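Local structure of programmed cell death 6-interacting protein (Homo sapiens, 5WA1) at residues L90-Q95 against G138-C143; L182-T187 against D203-L208. The protein sorts cargo into intralumenal vesicles of the multivesicular body and acts in cytokinesis and membrane repair, here represented by its Bro1 domain. All coordinates share one frame; numbering follows the deposited sequence.

Contact 1. Residues L90-Q95 against G138-C143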
loop_
_atom_site.group_PDB
_atom_site.type_symbol
_atom_site.label_atom_id
_atom_site.label_comp_id
_atom_site.label_asym_id
_atom_site.label_seq_id
_atom_site.Cartn_x
_atom_site.Cartn_y
_atom_site.Cartn_z
ATOM N N LEU A 90 -10.681 11.283 2.474
ATOM C CA LEU A 90 -10.336 11.231 3.891
ATOM C C LEU A 90 -11.349 11.998 4.726
ATOM O O LEU A 90 -11.787 11.525 5.783
ATOM C CB LEU A 90 -8.940 11.799 4.112
ATOM C CG LEU A 90 -7.813 11.021 3.438
ATOM C CD1 LEU A 90 -6.489 11.716 3.689
ATOM C CD2 LEU A 90 -7.793 9.592 3.937
ATOM N N ARG A 91 -11.732 13.190 4.265
ATOM C CA ARG A 91 -12.717 13.980 4.990
ATOM C C ARG A 91 -14.044 13.240 5.095
ATOM O O ARG A 91 -14.680 13.238 6.157
ATOM C CB ARG A 91 -12.908 15.335 4.310
ATOM C CG ARG A 91 -13.944 16.211 5.006
ATOM C CD ARG A 91 -14.357 17.409 4.160
ATOM N NE ARG A 91 -15.559 18.045 4.699
ATOM C CZ ARG A 91 -16.249 18.998 4.081
ATOM N NH1 ARG A 91 -15.860 19.442 2.892
ATOM N NH2 ARG A 91 -17.333 19.505 4.653
ATOM N N TYR A 92 -14.476 12.596 4.009
ATOM C CA TYR A 92 -15.754 11.893 4.056
ATOM C C TYR A 92 -15.688 10.686 4.989
ATOM O O TYR A 92 -16.677 10.378 5.664
ATOM C CB TYR A 92 -16.187 11.489 2.643
ATOM C CG TYR A 92 -17.471 10.695 2.590
ATOM C CD1 TYR A 92 -18.682 11.268 2.970
ATOM C CD2 TYR A 92 -17.475 9.369 2.169
ATOM C CE1 TYR A 92 -19.860 10.543 2.932
ATOM C CE2 TYR A 92 -18.654 8.633 2.128
ATOM C CZ TYR A 92 -19.841 9.226 2.512
ATOM O OH TYR A 92 -21.016 8.510 2.477
ATOM N N TYR A 93 -14.535 10.012 5.068
ATOM C CA TYR A 93 -14.386 8.937 6.045
ATOM C C TYR A 93 -14.472 9.468 7.470
ATOM O O TYR A 93 -15.139 8.869 8.321
ATOM C CB TYR A 93 -13.058 8.197 5.839
ATOM C CG TYR A 93 -12.870 7.060 6.812
ATOM C CD1 TYR A 93 -13.514 5.846 6.620
ATOM C CD2 TYR A 93 -12.059 7.202 7.934
ATOM C CE1 TYR A 93 -13.350 4.800 7.509
ATOM C CE2 TYR A 93 -11.884 6.157 8.829
ATOM C CZ TYR A 93 -12.533 4.960 8.611
ATOM O OH TYR A 93 -12.370 3.919 9.499
ATOM N N ASP A 94 -13.804 10.590 7.751
ATOM C CA ASP A 94 -13.897 11.191 9.078
ATOM C C ASP A 94 -15.337 11.552 9.422
ATOM O O ASP A 94 -15.781 11.347 10.557
ATOM C CB ASP A 94 -13.015 12.437 9.165
ATOM C CG ASP A 94 -11.535 12.111 9.245
ATOM O OD1 ASP A 94 -11.193 10.935 9.493
ATOM O OD2 ASP A 94 -10.716 13.038 9.069
ATOM N N GLN A 95 -16.082 12.085 8.454
ATOM C CA GLN A 95 -17.431 12.551 8.749
ATOM C C GLN A 95 -18.349 11.385 9.095
ATOM O O GLN A 95 -19.114 11.461 10.063
ATOM C CB GLN A 95 -17.976 13.353 7.568
ATOM C CG GLN A 95 -19.166 14.239 7.919
ATOM C CD GLN A 95 -18.867 15.189 9.062
ATOM O OE1 GLN A 95 -18.333 16.282 8.857
ATOM N NE2 GLN A 95 -19.213 14.776 10.277
ATOM N N GLY A 138 -21.287 0.750 8.836
ATOM C CA GLY A 138 -20.017 0.043 8.872
ATOM C C GLY A 138 -19.569 -0.425 7.501
ATOM O O GLY A 138 -18.375 -0.418 7.191
ATOM N N TYR A 139 -20.521 -0.840 6.664
ATOM C CA TYR A 139 -20.203 -1.208 5.287
ATOM C C TYR A 139 -19.705 -0.002 4.503
ATOM O O TYR A 139 -18.710 -0.089 3.774
ATOM C CB TYR A 139 -21.440 -1.810 4.616
ATOM C CG TYR A 139 -21.249 -2.276 3.183
ATOM C CD1 TYR A 139 -20.151 -3.042 2.813
ATOM C CD2 TYR A 139 -22.206 -1.984 2.211
ATOM C CE1 TYR A 139 -19.993 -3.483 1.502
ATOM C CE2 TYR A 139 -22.059 -2.421 0.904
ATOM C CZ TYR A 139 -20.952 -3.167 0.553
ATOM O OH TYR A 139 -20.821 -3.599 -0.751
ATOM N N GLU A 140 -20.392 1.136 4.641
ATOM C CA GLU A 140 -19.974 2.343 3.937
ATOM C C GLU A 140 -18.583 2.776 4.380
ATOM O O GLU A 140 -17.710 3.038 3.543
ATOM C CB GLU A 140 -20.997 3.462 4.163
ATOM C CG GLU A 140 -20.584 4.810 3.596
ATOM C CD GLU A 140 -20.919 4.975 2.122
ATOM O OE1 GLU A 140 -21.195 3.964 1.438
ATOM O OE2 GLU A 140 -20.921 6.135 1.647
ATOM N N LYS A 141 -18.356 2.850 5.697
ATOM C CA LYS A 141 -17.024 3.150 6.226
ATOM C C LYS A 141 -15.955 2.253 5.613
ATOM O O LYS A 141 -14.879 2.725 5.214
ATOM C CB LYS A 141 -17.008 2.982 7.749
ATOM C CG LYS A 141 -17.752 4.034 8.543
ATOM C CD LYS A 141 -17.968 3.568 9.980
ATOM C CE LYS A 141 -16.676 3.049 10.604
ATOM N NZ LYS A 141 -16.930 2.364 11.906
ATOM N N SER A 142 -16.220 0.943 5.557
ATOM C CA SER A 142 -15.199 0.002 5.098
ATOM C C SER A 142 -14.856 0.222 3.633
ATOM O O SER A 142 -13.682 0.152 3.248
ATOM C CB SER A 142 -15.670 -1.437 5.310
ATOM O OG SER A 142 -15.723 -1.756 6.682
ATOM N N CYS A 143 -15.869 0.454 2.799
ATOM C CA CYS A 143 -15.629 0.664 1.377
ATOM C C CYS A 143 -14.982 2.016 1.124
ATOM O O CYS A 143 -14.126 2.142 0.242
ATOM C CB CYS A 143 -16.942 0.554 0.602
ATOM S SG CYS A 143 -17.743 -1.050 0.733
#
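Two neighbouring tyrosines of helix 83-97, Y92 and Y93, reach across to two neighbouring residues of helix 137-157, E140 and K141, and the two pairs meet in different ways. The polar pair is Y92 with E140. The phenol OH of Y92 donates a short hydrogen bond to E140 OE2, 2.5 Å between the oxygens, and the bond enters on the anti lone pair of OE2, the one turned away from the other carboxylate oxygen. That oxygen lies in the plane of the tyrosine ring, at its edge, whereas the carboxylate as a whole stands almost perpendicular to the ring, at 88°. The glutamate gets there by a bend: with chi2 at 85° its chain folds instead of running straight out. Both carboxylate oxygens are engaged further, OE2 in a salt bridge with R71 of helix 56-75 and OE1 as acceptor for the indole NH of W116, so the group is held from several directions and its rotation is restricted.

The second pair is joined by van der Waals contact. Y93 presents the edge of its ring, with CE1 3.5 Å from the backbone oxygen of K141 and 4.1 Å from K141 CB. Here too the oxygen lies in the ring plane, so aromatic C-H groups face a carbonyl. The closest CA atoms of the two segments, those of Y93 and K141, are 6.4 Å apart. Beyond the segments, Y93 also packs on V144 and L145 along the same helix.

Chemically, E140 OE2 is shared by a phenol donor and an arginine, a charge partner that would probably keep the buried carboxylate ionised, and three helices of the Bro1 domain are thereby tied together through a single side chain.

Contact 2. Residues L182-T187 against D203-L208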
loop_
_atom_site.group_PDB
_atom_site.type_symbol
_atom_site.label_atom_id
_atom_site.label_comp_id
_atom_site.label_asym_id
_atom_site.label_seq_id
_atom_site.Cartn_x
_atom_site.Cartn_y
_atom_site.Cartn_z
ATOM N N LEU A 182 -5.097 -2.709 6.487
ATOM C CA LEU A 182 -5.014 -3.522 7.698
ATOM C C LEU A 182 -6.147 -3.198 8.661
ATOM O O LEU A 182 -6.674 -4.094 9.337
ATOM C CB LEU A 182 -3.666 -3.316 8.378
ATOM C CG LEU A 182 -3.438 -4.222 9.579
ATOM C CD1 LEU A 182 -3.430 -5.672 9.125
ATOM C CD2 LEU A 182 -2.142 -3.857 10.267
ATOM N N HIS A 183 -6.529 -1.921 8.758
ATOM C CA HIS A 183 -7.683 -1.569 9.582
ATOM C C HIS A 183 -8.951 -2.233 9.060
ATOM O O HIS A 183 -9.783 -2.700 9.846
ATOM C CB HIS A 183 -7.856 -0.051 9.638
ATOM C CG HIS A 183 -8.832 0.400 10.680
ATOM N ND1 HIS A 183 -10.068 0.923 10.366
ATOM C CD2 HIS A 183 -8.753 0.407 12.031
ATOM C CE1 HIS A 183 -10.709 1.230 11.479
ATOM N NE2 HIS A 183 -9.934 0.927 12.504
ATOM N N ILE A 184 -9.115 -2.292 7.735
ATOM C CA ILE A 184 -10.279 -2.977 7.181
ATOM C C ILE A 184 -10.239 -4.456 7.540
ATOM O O ILE A 184 -11.263 -5.049 7.902
ATOM C CB ILE A 184 -10.363 -2.773 5.659
ATOM C CG1 ILE A 184 -10.430 -1.285 5.322
ATOM C CG2 ILE A 184 -11.585 -3.490 5.088
ATOM C CD1 ILE A 184 -10.440 -1.013 3.849
ATOM N N LYS A 185 -9.058 -5.071 7.448
ATOM C CA LYS A 185 -8.926 -6.487 7.784
ATOM C C LYS A 185 -9.448 -6.777 9.187
ATOM O O LYS A 185 -10.170 -7.761 9.403
ATOM C CB LYS A 185 -7.464 -6.919 7.657
ATOM C CG LYS A 185 -7.202 -8.347 8.118
ATOM C CD LYS A 185 -5.746 -8.734 7.954
ATOM C CE LYS A 185 -5.501 -10.138 8.480
ATOM N NZ LYS A 185 -4.058 -10.443 8.593
ATOM N N GLU A 186 -9.123 -5.912 10.147
ATOM C CA GLU A 186 -9.429 -6.171 11.545
ATOM C C GLU A 186 -10.851 -5.792 11.944
ATOM O O GLU A 186 -11.293 -6.181 13.028
ATOM C CB GLU A 186 -8.424 -5.424 12.425
ATOM C CG GLU A 186 -6.990 -5.868 12.203
ATOM C CD GLU A 186 -5.983 -4.974 12.901
ATOM O OE1 GLU A 186 -6.225 -3.750 12.981
ATOM O OE2 GLU A 186 -4.947 -5.497 13.368
ATOM N N THR A 187 -11.586 -5.060 11.106
ATOM C CA THR A 187 -12.878 -4.523 11.510
ATOM C C THR A 187 -14.028 -4.869 10.578
ATOM O O THR A 187 -15.183 -4.715 10.987
ATOM C CB THR A 187 -12.806 -2.992 11.638
ATOM O OG1 THR A 187 -12.499 -2.417 10.361
ATOM C CG2 THR A 187 -11.735 -2.584 12.643
ATOM N N ASP A 203 -8.878 -11.633 4.116
ATOM C CA ASP A 203 -7.743 -12.240 3.423
ATOM C C ASP A 203 -7.209 -11.330 2.322
ATOM O O ASP A 203 -5.993 -11.179 2.165
ATOM C CB ASP A 203 -8.143 -13.596 2.851
ATOM C CG ASP A 203 -7.925 -14.724 3.834
ATOM O OD1 ASP A 203 -7.906 -14.446 5.053
ATOM O OD2 ASP A 203 -7.765 -15.883 3.393
ATOM N N THR A 204 -8.104 -10.709 1.555
ATOM C CA THR A 204 -7.668 -9.851 0.460
ATOM C C THR A 204 -6.991 -8.587 0.976
ATOM O O THR A 204 -5.922 -8.209 0.484
ATOM C CB THR A 204 -8.854 -9.488 -0.432
ATOM O OG1 THR A 204 -9.479 -10.686 -0.905
ATOM C CG2 THR A 204 -8.387 -8.657 -1.619
ATOM N N VAL A 205 -7.609 -7.901 1.948
ATOM C CA VAL A 205 -7.046 -6.627 2.393
ATOM C C VAL A 205 -5.816 -6.854 3.260
ATOM O O VAL A 205 -4.929 -5.998 3.316
ATOM C CB VAL A 205 -8.097 -5.764 3.121
ATOM C CG1 VAL A 205 -9.046 -5.116 2.106
ATOM C CG2 VAL A 205 -8.870 -6.576 4.151
ATOM N N GLY A 206 -5.723 -8.001 3.934
ATOM C CA GLY A 206 -4.475 -8.345 4.593
ATOM C C GLY A 206 -3.324 -8.477 3.613
ATOM O O GLY A 206 -2.205 -8.030 3.885
ATOM N N THR A 207 -3.580 -9.085 2.451
ATOM C CA THR A 207 -2.513 -9.207 1.459
ATOM C C THR A 207 -2.176 -7.850 0.849
ATOM O O THR A 207 -1.002 -7.518 0.674
ATOM C CB THR A 207 -2.899 -10.212 0.369
ATOM O OG1 THR A 207 -3.004 -11.517 0.946
ATOM C CG2 THR A 207 -1.840 -10.250 -0.735
ATOM N N LEU A 208 -3.195 -7.051 0.526
ATOM C CA LEU A 208 -2.940 -5.700 0.039
ATOM C C LEU A 208 -2.145 -4.890 1.055
ATOM O O LEU A 208 -1.282 -4.092 0.678
ATOM C CB LEU A 208 -4.262 -4.989 -0.274
ATOM C CG LEU A 208 -5.066 -5.587 -1.432
ATOM C CD1 LEU A 208 -6.433 -4.912 -1.531
ATOM C CD2 LEU A 208 -4.295 -5.429 -2.728
#
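The short segments 182-187 and 203-208 run nearly antiparallel, their axes approaching to 8.0 Å at a signed crossing angle of -155°, with K185 and V205 closest at 5.7 Å between CA atoms. V205 carries the largest share of the contact. Its CG2 methyl presses on the backbone of the opposite helix, 3.6 Å from K185 N, and also meets the first side-chain carbon there, at 3.8 Å from K185 CB. With chi1 at -77°, CG2 sits between the backbone N and the carbonyl carbon of V205 and points at the K185 backbone, CG1 being anti to the carbonyl carbon. Beside it, CG2 of I184 rests against V205 CG2 at 4.2 Å, an apolar touch on the buried flank, where both residues also pack on F146 of helix 137-157.

On the more open flank K185 lays its aliphatic chain against G206. CG is anti to the backbone N (chi1 174°) and the chain runs extended beyond it, with CD 3.6 Å from G206 CA; the absence of a side chain on the glycine lets the aliphatic part of the lysine come down on the backbone itself. The ammonium end travels on to the exposed edge, where K185 NZ remains 6.6 Å from D203 OD1, too far for a salt bridge though the opposite charges may attract weakly.

No hydrogen bond links the two segments. Helix 202-226 belongs to the region that interacts with CHMP4 proteins, and here it is joined to helix 164-191 by methyl and methylene packing: the hydrophobic part of K185 covers the backbone while its charge remains at the protein surface.

How the contacts relate
Contact 1 is the more deeply buried of the two, although it lies farther from the centre of the chain, and contact 2 grades from a buried flank to an exposed one. Their chemistry follows: a hydrogen-bonded carboxylate in the first, aliphatic packing with a surface charge in the second. The pairs use four different helices, yet 137-157 and 164-191 follow each other in the chain and join the contacts side by side, their centres about 15 Å apart. I184 CD1 packs on the backbone oxygen of S142 at 3.5 Å, and Y93 OH lies 3.7 Å from H183 CE1, so the two contacts touch directly.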